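Local coordinates for protein putative agmatine deiminase (Streptococcus mutans, PDB 2EWO) that probably hydrolyses agmatine to N-carbamoylputrescine and ammonia, as an agmatine deiminase of the peptidyl-arginine deiminase family, at residues 306-311 against 321-326; 272-277 against 332-337. All coordinates share one frame; numbering follows the deposited sequence.

Contact 1: residues 306-311 against 321-326; sequences ASYLNF and PQYGDE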
ATOM      1  N   ALA A 306      -8.854 -31.209  -9.681  1.00 45.07           N
ATOM      2  CA  ALA A 306     -10.082 -31.244  -8.874  1.00 43.74           C
ATOM      3  C   ALA A 306     -10.097 -32.591  -8.140  1.00 43.66           C
ATOM      4  O   ALA A 306     -10.668 -33.566  -8.627  1.00 44.93           O
ATOM      5  CB  ALA A 306     -11.318 -31.100  -9.764  1.00 22.77           C
ATOM      6  N   SER A 307      -9.459 -32.635  -6.970  1.00 10.00           N
ATOM      7  CA  SER A 307      -9.357 -33.852  -6.164  1.00 10.00           C
ATOM      8  C   SER A 307     -10.261 -33.806  -4.923  1.00 10.00           C
ATOM      9  O   SER A 307     -10.341 -32.784  -4.241  1.00 10.00           O
ATOM     10  CB  SER A 307      -7.890 -34.050  -5.752  1.00 10.00           C
ATOM     11  OG  SER A 307      -7.686 -35.249  -5.032  1.00 10.00           O
ATOM     12  N   TYR A 308     -10.942 -34.916  -4.640  1.00 15.35           N
ATOM     13  CA  TYR A 308     -11.838 -34.995  -3.483  1.00 14.57           C
ATOM     14  C   TYR A 308     -11.036 -35.264  -2.202  1.00 13.65           C
ATOM     15  O   TYR A 308     -11.556 -35.158  -1.092  1.00 12.15           O
ATOM     16  CB  TYR A 308     -12.888 -36.107  -3.684  1.00 10.00           C
ATOM     17  CG  TYR A 308     -13.861 -35.869  -4.825  1.00 10.00           C
ATOM     18  CD1 TYR A 308     -14.832 -34.870  -4.743  1.00 10.00           C
ATOM     19  CD2 TYR A 308     -13.782 -36.617  -6.006  1.00 10.00           C
ATOM     20  CE1 TYR A 308     -15.700 -34.614  -5.813  1.00 10.00           C
ATOM     21  CE2 TYR A 308     -14.642 -36.371  -7.084  1.00 10.00           C
ATOM     22  CZ  TYR A 308     -15.598 -35.366  -6.981  1.00 10.00           C
ATOM     23  OH  TYR A 308     -16.436 -35.101  -8.047  1.00 10.00           O
ATOM     24  N   LEU A 309      -9.764 -35.605  -2.370  1.00 10.00           N
ATOM     25  CA  LEU A 309      -8.898 -35.888  -1.243  1.00 10.00           C
ATOM     26  C   LEU A 309      -8.560 -34.579  -0.529  1.00 10.00           C
ATOM     27  O   LEU A 309      -8.006 -34.575   0.576  1.00 10.00           O
ATOM     28  CB  LEU A 309      -7.630 -36.583  -1.736  1.00 10.36           C
ATOM     29  CG  LEU A 309      -6.951 -37.576  -0.786  1.00 10.39           C
ATOM     30  CD1 LEU A 309      -6.253 -36.836   0.344  1.00 10.00           C
ATOM     31  CD2 LEU A 309      -7.989 -38.556  -0.245  1.00 10.00           C
ATOM     32  N   ASN A 310      -8.906 -33.465  -1.168  1.00 10.00           N
ATOM     33  CA  ASN A 310      -8.665 -32.132  -0.616  1.00 10.08           C
ATOM     34  C   ASN A 310      -9.786 -31.746   0.339  1.00 10.00           C
ATOM     35  O   ASN A 310     -10.545 -30.815   0.081  1.00 10.00           O
ATOM     36  CB  ASN A 310      -8.575 -31.101  -1.756  1.00 60.00           C
ATOM     37  CG  ASN A 310      -7.161 -30.919  -2.275  1.00 60.00           C
ATOM     38  OD1 ASN A 310      -6.386 -30.119  -1.735  1.00 60.00           O
ATOM     39  ND2 ASN A 310      -6.812 -31.672  -3.317  1.00 60.00           N
ATOM     40  N   PHE A 311      -9.893 -32.477   1.439  1.00 15.62           N
ATOM     41  CA  PHE A 311     -10.927 -32.192   2.427  1.00 16.25           C
ATOM     42  C   PHE A 311     -10.290 -31.842   3.785  1.00 16.13           C
ATOM     43  O   PHE A 311      -9.173 -32.281   4.112  1.00 15.85           O
ATOM     44  CB  PHE A 311     -11.911 -33.391   2.541  1.00 11.26           C
ATOM     45  CG  PHE A 311     -11.239 -34.714   2.826  1.00 10.00           C
ATOM     46  CD1 PHE A 311     -10.944 -35.090   4.131  1.00 10.00           C
ATOM     47  CD2 PHE A 311     -10.824 -35.540   1.784  1.00 10.00           C
ATOM     48  CE1 PHE A 311     -10.242 -36.257   4.395  1.00 10.00           C
ATOM     49  CE2 PHE A 311     -10.119 -36.710   2.041  1.00 10.00           C
ATOM     50  CZ  PHE A 311      -9.826 -37.065   3.349  1.00 10.00           C
ATOM     51  N   PRO A 321     -15.025 -30.975  -0.950  1.00 11.97           N
ATOM     52  CA  PRO A 321     -15.247 -30.246  -2.202  1.00 11.55           C
ATOM     53  C   PRO A 321     -16.294 -30.889  -3.099  1.00 11.53           C
ATOM     54  O   PRO A 321     -16.367 -32.107  -3.195  1.00 11.06           O
ATOM     55  CB  PRO A 321     -13.854 -30.212  -2.829  1.00 10.00           C
ATOM     56  CG  PRO A 321     -13.207 -31.453  -2.309  1.00 10.00           C
ATOM     57  CD  PRO A 321     -13.645 -31.493  -0.874  1.00 10.00           C
ATOM     58  N   GLN A 322     -17.113 -30.055  -3.737  1.00 42.89           N
ATOM     59  CA  GLN A 322     -18.169 -30.518  -4.638  1.00 45.24           C
ATOM     60  C   GLN A 322     -18.085 -29.719  -5.936  1.00 46.13           C
ATOM     61  O   GLN A 322     -18.722 -28.663  -6.075  1.00 46.61           O
ATOM     62  CB  GLN A 322     -19.554 -30.301  -4.012  1.00 14.39           C
ATOM     63  CG  GLN A 322     -19.808 -30.995  -2.675  1.00 14.63           C
ATOM     64  CD  GLN A 322     -19.897 -32.503  -2.790  1.00 14.53           C
ATOM     65  OE1 GLN A 322     -18.896 -33.179  -3.025  1.00 14.64           O
ATOM     66  NE2 GLN A 322     -21.106 -33.039  -2.631  1.00 13.95           N
ATOM     67  N   TYR A 323     -17.313 -30.234  -6.888  1.00 10.00           N
ATOM     68  CA  TYR A 323     -17.117 -29.564  -8.178  1.00 10.00           C
ATOM     69  C   TYR A 323     -18.317 -29.633  -9.130  1.00 10.00           C
ATOM     70  O   TYR A 323     -18.410 -28.864 -10.093  1.00 10.00           O
ATOM     71  CB  TYR A 323     -15.885 -30.148  -8.874  1.00 16.09           C
ATOM     72  CG  TYR A 323     -14.710 -30.339  -7.948  1.00 17.66           C
ATOM     73  CD1 TYR A 323     -14.093 -29.252  -7.328  1.00 19.10           C
ATOM     74  CD2 TYR A 323     -14.223 -31.614  -7.677  1.00 18.02           C
ATOM     75  CE1 TYR A 323     -13.016 -29.436  -6.452  1.00 19.45           C
ATOM     76  CE2 TYR A 323     -13.152 -31.812  -6.809  1.00 18.94           C
ATOM     77  CZ  TYR A 323     -12.551 -30.727  -6.199  1.00 19.13           C
ATOM     78  OH  TYR A 323     -11.494 -30.942  -5.341  1.00 16.92           O
ATOM     79  N   GLY A 324     -19.248 -30.536  -8.849  1.00 16.45           N
ATOM     80  CA  GLY A 324     -20.394 -30.677  -9.730  1.00 17.23           C
ATOM     81  C   GLY A 324     -20.034 -31.700 -10.793  1.00 17.11           C
ATOM     82  O   GLY A 324     -20.358 -31.558 -11.976  1.00 15.37           O
ATOM     83  N   ASP A 325     -19.339 -32.738 -10.335  1.00 30.25           N
ATOM     84  CA  ASP A 325     -18.884 -33.832 -11.172  1.00 29.37           C
ATOM     85  C   ASP A 325     -19.872 -34.989 -11.076  1.00 30.48           C
ATOM     86  O   ASP A 325     -20.807 -34.961 -10.266  1.00 29.56           O
ATOM     87  CB  ASP A 325     -17.491 -34.278 -10.714  1.00 24.45           C
ATOM     88  CG  ASP A 325     -16.884 -35.325 -11.620  1.00 24.08           C
ATOM     89  OD1 ASP A 325     -16.436 -34.960 -12.728  1.00 23.98           O
ATOM     90  OD2 ASP A 325     -16.853 -36.510 -11.225  1.00 22.96           O
ATOM     91  N   GLU A 326     -19.658 -35.994 -11.921  1.00 29.38           N
ATOM     92  CA  GLU A 326     -20.501 -37.186 -11.971  1.00 30.01           C
ATOM     93  C   GLU A 326     -20.263 -38.023 -10.710  1.00 30.18           C
ATOM     94  O   GLU A 326     -21.207 -38.421 -10.026  1.00 31.31           O
ATOM     95  CB  GLU A 326     -20.176 -37.989 -13.246  1.00 60.00           C
ATOM     96  CG  GLU A 326     -21.114 -39.159 -13.550  1.00 60.00           C
ATOM     97  CD  GLU A 326     -20.920 -39.733 -14.958  1.00 60.00           C
ATOM     98  OE1 GLU A 326     -19.760 -39.987 -15.355  1.00 60.00           O
ATOM     99  OE2 GLU A 326     -21.935 -39.939 -15.666  1.00 60.00           O
TER
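Ala306 lies on the ring of Tyr323, with its methyl group over the middle of one face. CB is 3.6 Å from the centroid of the Tyr323 ring and 14° off the ring normal, a CH-pi contact. The backbone then carries Ser307 past the phenol end of the same ring. Ser307 O meets it at the edge, near the ring plane, and accepts a hydrogen bond from Tyr323 OH. The modelled length is very short and, at this resolution, doubtful. The side chain of Ser307 turns away from 321-326, and its OG is hydrogen-bonded to Asp225 O.

Tyr308 makes the broadest contact of its segment. Its CG is anti to the carbonyl carbon (chi1 -65°), and the ring lies alongside both Pro321 and Tyr323. Pro321 O is at the ring edge, in the plane, 3.5 Å from Tyr308 CD1. Tyr323 CE2 lies over one face, toward the rim. The two rings slide past each other in opposite directions with centroids 5.3 Å apart and planes at 41°, neither stacked nor edge-to-face. The far end of Tyr308 reaches Asp325 CB near the ring plane, and its OH is hydrogen-bonded to Asp328 OD1. The Asp325 carboxylate is held by backbone N atoms of Lys278, Glu279 and Asn327.

Ser307 to Asn310 form a type I beta turn. At its end, Asn310 O packs 3.3 Å from Pro321 CD. Phe311 adds CB against the same CD at 4.3 Å.

The arrangement is buried loop packing. It joins the loop before strand 312-314 to the end of strand 317-321 and the loop that follows, which leads to helix 328-338, within a chain whose family has the alpha/beta propeller (pentein) fold.

Contact 2: residues 272-277 against 332-337; sequences HKMCVT and KQQVQE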
ATOM      1  N   HIS A 272      -7.957 -46.801   2.266  1.00 19.61           N
ATOM      2  CA  HIS A 272      -9.339 -46.630   1.827  1.00 21.28           C
ATOM      3  C   HIS A 272      -9.376 -46.207   0.376  1.00 22.21           C
ATOM      4  O   HIS A 272      -8.341 -46.140  -0.285  1.00 22.39           O
ATOM      5  CB  HIS A 272     -10.091 -45.598   2.664  1.00 10.97           C
ATOM      6  CG  HIS A 272     -10.531 -46.111   3.994  1.00 10.97           C
ATOM      7  ND1 HIS A 272     -11.600 -45.579   4.681  1.00 11.09           N
ATOM      8  CD2 HIS A 272     -10.032 -47.096   4.778  1.00 10.97           C
ATOM      9  CE1 HIS A 272     -11.742 -46.213   5.830  1.00 11.36           C
ATOM     10  NE2 HIS A 272     -10.804 -47.138   5.914  1.00 11.59           N
ATOM     11  N   LYS A 273     -10.571 -45.919  -0.120  1.00 16.77           N
ATOM     12  CA  LYS A 273     -10.697 -45.522  -1.503  1.00 16.77           C
ATOM     13  C   LYS A 273     -11.578 -44.309  -1.733  1.00 17.73           C
ATOM     14  O   LYS A 273     -12.762 -44.307  -1.398  1.00 19.31           O
ATOM     15  CB  LYS A 273     -11.207 -46.689  -2.349  1.00 20.34           C
ATOM     16  CG  LYS A 273     -10.145 -47.715  -2.720  1.00 20.52           C
ATOM     17  CD  LYS A 273     -10.689 -48.667  -3.773  1.00 21.38           C
ATOM     18  CE  LYS A 273      -9.688 -49.738  -4.163  1.00 20.83           C
ATOM     19  NZ  LYS A 273     -10.232 -50.620  -5.238  1.00 21.37           N
HETATM   20  N   MSE A 274     -10.979 -43.273  -2.310  1.00 10.06           N
HETATM   21  CA  MSE A 274     -11.685 -42.043  -2.637  1.00 10.06           C
HETATM   22  C   MSE A 274     -11.852 -42.097  -4.152  1.00 10.06           C
HETATM   23  O   MSE A 274     -11.138 -42.837  -4.825  1.00 10.06           O
HETATM   24  CB  MSE A 274     -10.830 -40.828  -2.238  1.00 51.47           C
HETATM   25  CG  MSE A 274     -11.512 -39.458  -2.403  1.00 52.32           C
HETATM   26 SE   MSE A 274     -13.028 -39.160  -1.175  1.00 52.36          SE
HETATM   27  CE  MSE A 274     -12.025 -39.145   0.500  1.00 52.36           C
ATOM     28  N   CYS A 275     -12.791 -41.336  -4.698  1.00 28.74           N
ATOM     29  CA  CYS A 275     -12.984 -41.338  -6.140  1.00 27.62           C
ATOM     30  C   CYS A 275     -12.419 -40.060  -6.735  1.00 26.97           C
ATOM     31  O   CYS A 275     -12.123 -39.100  -6.017  1.00 26.95           O
ATOM     32  CB  CYS A 275     -14.468 -41.427  -6.479  1.00 55.00           C
ATOM     33  SG  CYS A 275     -15.381 -39.924  -6.086  1.00 55.58           S
ATOM     34  N   VAL A 276     -12.276 -40.066  -8.056  1.00 47.21           N
ATOM     35  CA  VAL A 276     -11.773 -38.917  -8.797  1.00 47.02           C
ATOM     36  C   VAL A 276     -12.867 -38.447  -9.751  1.00 46.97           C
ATOM     37  O   VAL A 276     -13.716 -39.238 -10.165  1.00 47.20           O
ATOM     38  CB  VAL A 276     -10.498 -39.275  -9.624  1.00 23.47           C
ATOM     39  CG1 VAL A 276      -9.306 -39.479  -8.697  1.00 23.31           C
ATOM     40  CG2 VAL A 276     -10.740 -40.527 -10.455  1.00 22.84           C
ATOM     41  N   THR A 277     -12.857 -37.164 -10.096  1.00 10.00           N
ATOM     42  CA  THR A 277     -13.861 -36.641 -11.015  1.00 10.00           C
ATOM     43  C   THR A 277     -13.828 -37.444 -12.320  1.00 10.00           C
ATOM     44  O   THR A 277     -12.842 -38.120 -12.618  1.00 10.00           O
ATOM     45  CB  THR A 277     -13.611 -35.145 -11.322  1.00 12.13           C
ATOM     46  OG1 THR A 277     -12.239 -34.949 -11.681  1.00 11.30           O
ATOM     47  CG2 THR A 277     -13.946 -34.292 -10.117  1.00 10.26           C
ATOM     48  N   LYS A 332     -19.023 -37.893  -1.359  1.00 10.16           N
ATOM     49  CA  LYS A 332     -19.652 -37.603  -0.074  1.00 10.00           C
ATOM     50  C   LYS A 332     -20.019 -38.898   0.650  1.00 10.00           C
ATOM     51  O   LYS A 332     -20.000 -38.957   1.881  1.00 10.00           O
ATOM     52  CB  LYS A 332     -20.905 -36.745  -0.275  1.00 14.65           C
ATOM     53  CG  LYS A 332     -21.563 -36.323   1.023  1.00 14.95           C
ATOM     54  CD  LYS A 332     -22.810 -35.489   0.778  1.00 16.00           C
ATOM     55  CE  LYS A 332     -23.500 -35.129   2.092  1.00 16.14           C
ATOM     56  NZ  LYS A 332     -24.757 -34.359   1.867  1.00 15.61           N
ATOM     57  N   GLN A 333     -20.352 -39.932  -0.126  1.00 10.00           N
ATOM     58  CA  GLN A 333     -20.711 -41.238   0.421  1.00 10.00           C
ATOM     59  C   GLN A 333     -19.461 -41.913   0.946  1.00 10.00           C
ATOM     60  O   GLN A 333     -19.438 -42.404   2.076  1.00 10.00           O
ATOM     61  CB  GLN A 333     -21.349 -42.128  -0.658  1.00 10.68           C
ATOM     62  CG  GLN A 333     -21.493 -43.623  -0.273  1.00 11.52           C
ATOM     63  CD  GLN A 333     -22.083 -44.489  -1.399  1.00 11.41           C
ATOM     64  OE1 GLN A 333     -21.928 -45.719  -1.409  1.00 10.16           O
ATOM     65  NE2 GLN A 333     -22.769 -43.845  -2.347  1.00 11.28           N
ATOM     66  N   GLN A 334     -18.421 -41.936   0.120  1.00 10.00           N
ATOM     67  CA  GLN A 334     -17.165 -42.562   0.506  1.00 10.00           C
ATOM     68  C   GLN A 334     -16.599 -41.979   1.794  1.00 10.00           C
ATOM     69  O   GLN A 334     -16.283 -42.729   2.727  1.00 10.00           O
ATOM     70  CB  GLN A 334     -16.130 -42.433  -0.614  1.00 20.24           C
ATOM     71  CG  GLN A 334     -16.542 -43.102  -1.919  1.00 21.56           C
ATOM     72  CD  GLN A 334     -15.345 -43.557  -2.749  1.00 21.56           C
ATOM     73  OE1 GLN A 334     -14.493 -42.751  -3.142  1.00 21.56           O
ATOM     74  NE2 GLN A 334     -15.279 -44.860  -3.020  1.00 21.56           N
ATOM     75  N   VAL A 335     -16.482 -40.648   1.840  1.00 11.41           N
ATOM     76  CA  VAL A 335     -15.942 -39.942   3.012  1.00 11.33           C
ATOM     77  C   VAL A 335     -16.782 -40.230   4.253  1.00 11.52           C
ATOM     78  O   VAL A 335     -16.269 -40.276   5.384  1.00 11.42           O
ATOM     79  CB  VAL A 335     -15.893 -38.398   2.797  1.00 24.76           C
ATOM     80  CG1 VAL A 335     -14.972 -38.056   1.636  1.00 24.48           C
ATOM     81  CG2 VAL A 335     -17.287 -37.845   2.559  1.00 24.38           C
ATOM     82  N   GLN A 336     -18.077 -40.435   4.016  1.00 10.00           N
ATOM     83  CA  GLN A 336     -19.043 -40.736   5.062  1.00 10.00           C
ATOM     84  C   GLN A 336     -18.664 -42.050   5.754  1.00 10.00           C
ATOM     85  O   GLN A 336     -18.709 -42.152   6.985  1.00 10.00           O
ATOM     86  CB  GLN A 336     -20.434 -40.832   4.434  1.00 32.64           C
ATOM     87  CG  GLN A 336     -21.559 -40.736   5.410  1.00 32.78           C
ATOM     88  CD  GLN A 336     -21.387 -39.588   6.366  1.00 32.10           C
ATOM     89  OE1 GLN A 336     -20.525 -39.627   7.244  1.00 32.51           O
ATOM     90  NE2 GLN A 336     -22.204 -38.550   6.204  1.00 31.23           N
ATOM     91  N   GLU A 337     -18.274 -43.037   4.944  1.00 28.18           N
ATOM     92  CA  GLU A 337     -17.864 -44.354   5.432  1.00 29.01           C
ATOM     93  C   GLU A 337     -16.692 -44.195   6.397  1.00 28.66           C
ATOM     94  O   GLU A 337     -16.733 -44.668   7.536  1.00 28.54           O
ATOM     95  CB  GLU A 337     -17.399 -45.258   4.275  1.00 60.00           C
ATOM     96  CG  GLU A 337     -18.248 -45.246   2.991  1.00 60.00           C
ATOM     97  CD  GLU A 337     -19.700 -45.655   3.200  1.00 60.00           C
ATOM     98  OE1 GLU A 337     -19.939 -46.718   3.821  1.00 60.00           O
ATOM     99  OE2 GLU A 337     -20.597 -44.914   2.724  1.00 60.00           O
TER
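Met274 and Gln334 mark the closest backbone approach, with CA atoms 6.3 Å apart, where the irregular chain of 272-277 passes a middle turn of helix 328-338. Gln334 points its CB at this chain and has the largest share of the contact. Its CG is anti to the carbonyl carbon (chi1 -61°). The side chain runs extended beyond CG, which brings the amide to the backbone of Lys273, Met274 and Cys275. In the model, Gln334 NE2 lies 3.0 Å from Lys273 O, but the angle is poor for a hydrogen bond. Gln334 OE1 is also close to Lys273 O, but both are acceptors. Gln334 OE1 lies 2.7 Å from Cys275 N, at a poor angle for a hydrogen bond. At 2.90 Å resolution the exact turn of this amide is doubtful.

The contact is a loop packed against a helix of an alpha/beta fold. The helix has strand 343-347 as a further neighbour, and Val335 also touches Val344 there. The loop backbone is also tied by hydrogen bonds of Met274 with Cys237 and Tyr239.

The apolar part is carried by Met274, modelled as selenomethionine. Its CG is anti to the backbone N (chi1 -174°), and the chain bends at both later torsions. SE and CE come to Val335, and the two side chains cross obliquely. Val335 CG1 does the touching, 3.6 Å from Met274 SE. The methyl CE is modelled closer still. Met274 also touches Met338 at the end of the helix. Cys275 brings its CB to 3.6 Å from Gln334 OE1, while its side chain packs on Leu330 and Ala331, one helical turn earlier.

In the fold
The centres of contact 1 and contact 2 are about 10 Å apart. Along the chain the order is 272-277, 306-311, 321-326 and 332-337, so both segments of contact 1 fall between those of contact 2. Helix 328-338 follows 321-326 after one residue and carries 332-337. The contacts also touch. Tyr308 packs on Cys275 and Thr277, Asp325 on Thr277, and Phe311 on Met274. The loop 272-277 therefore lies against both the helix and the residues of contact 1. Together they form one continuous packed region. All four segments lie in the part of the chain related to the peptidyl-arginine deiminases.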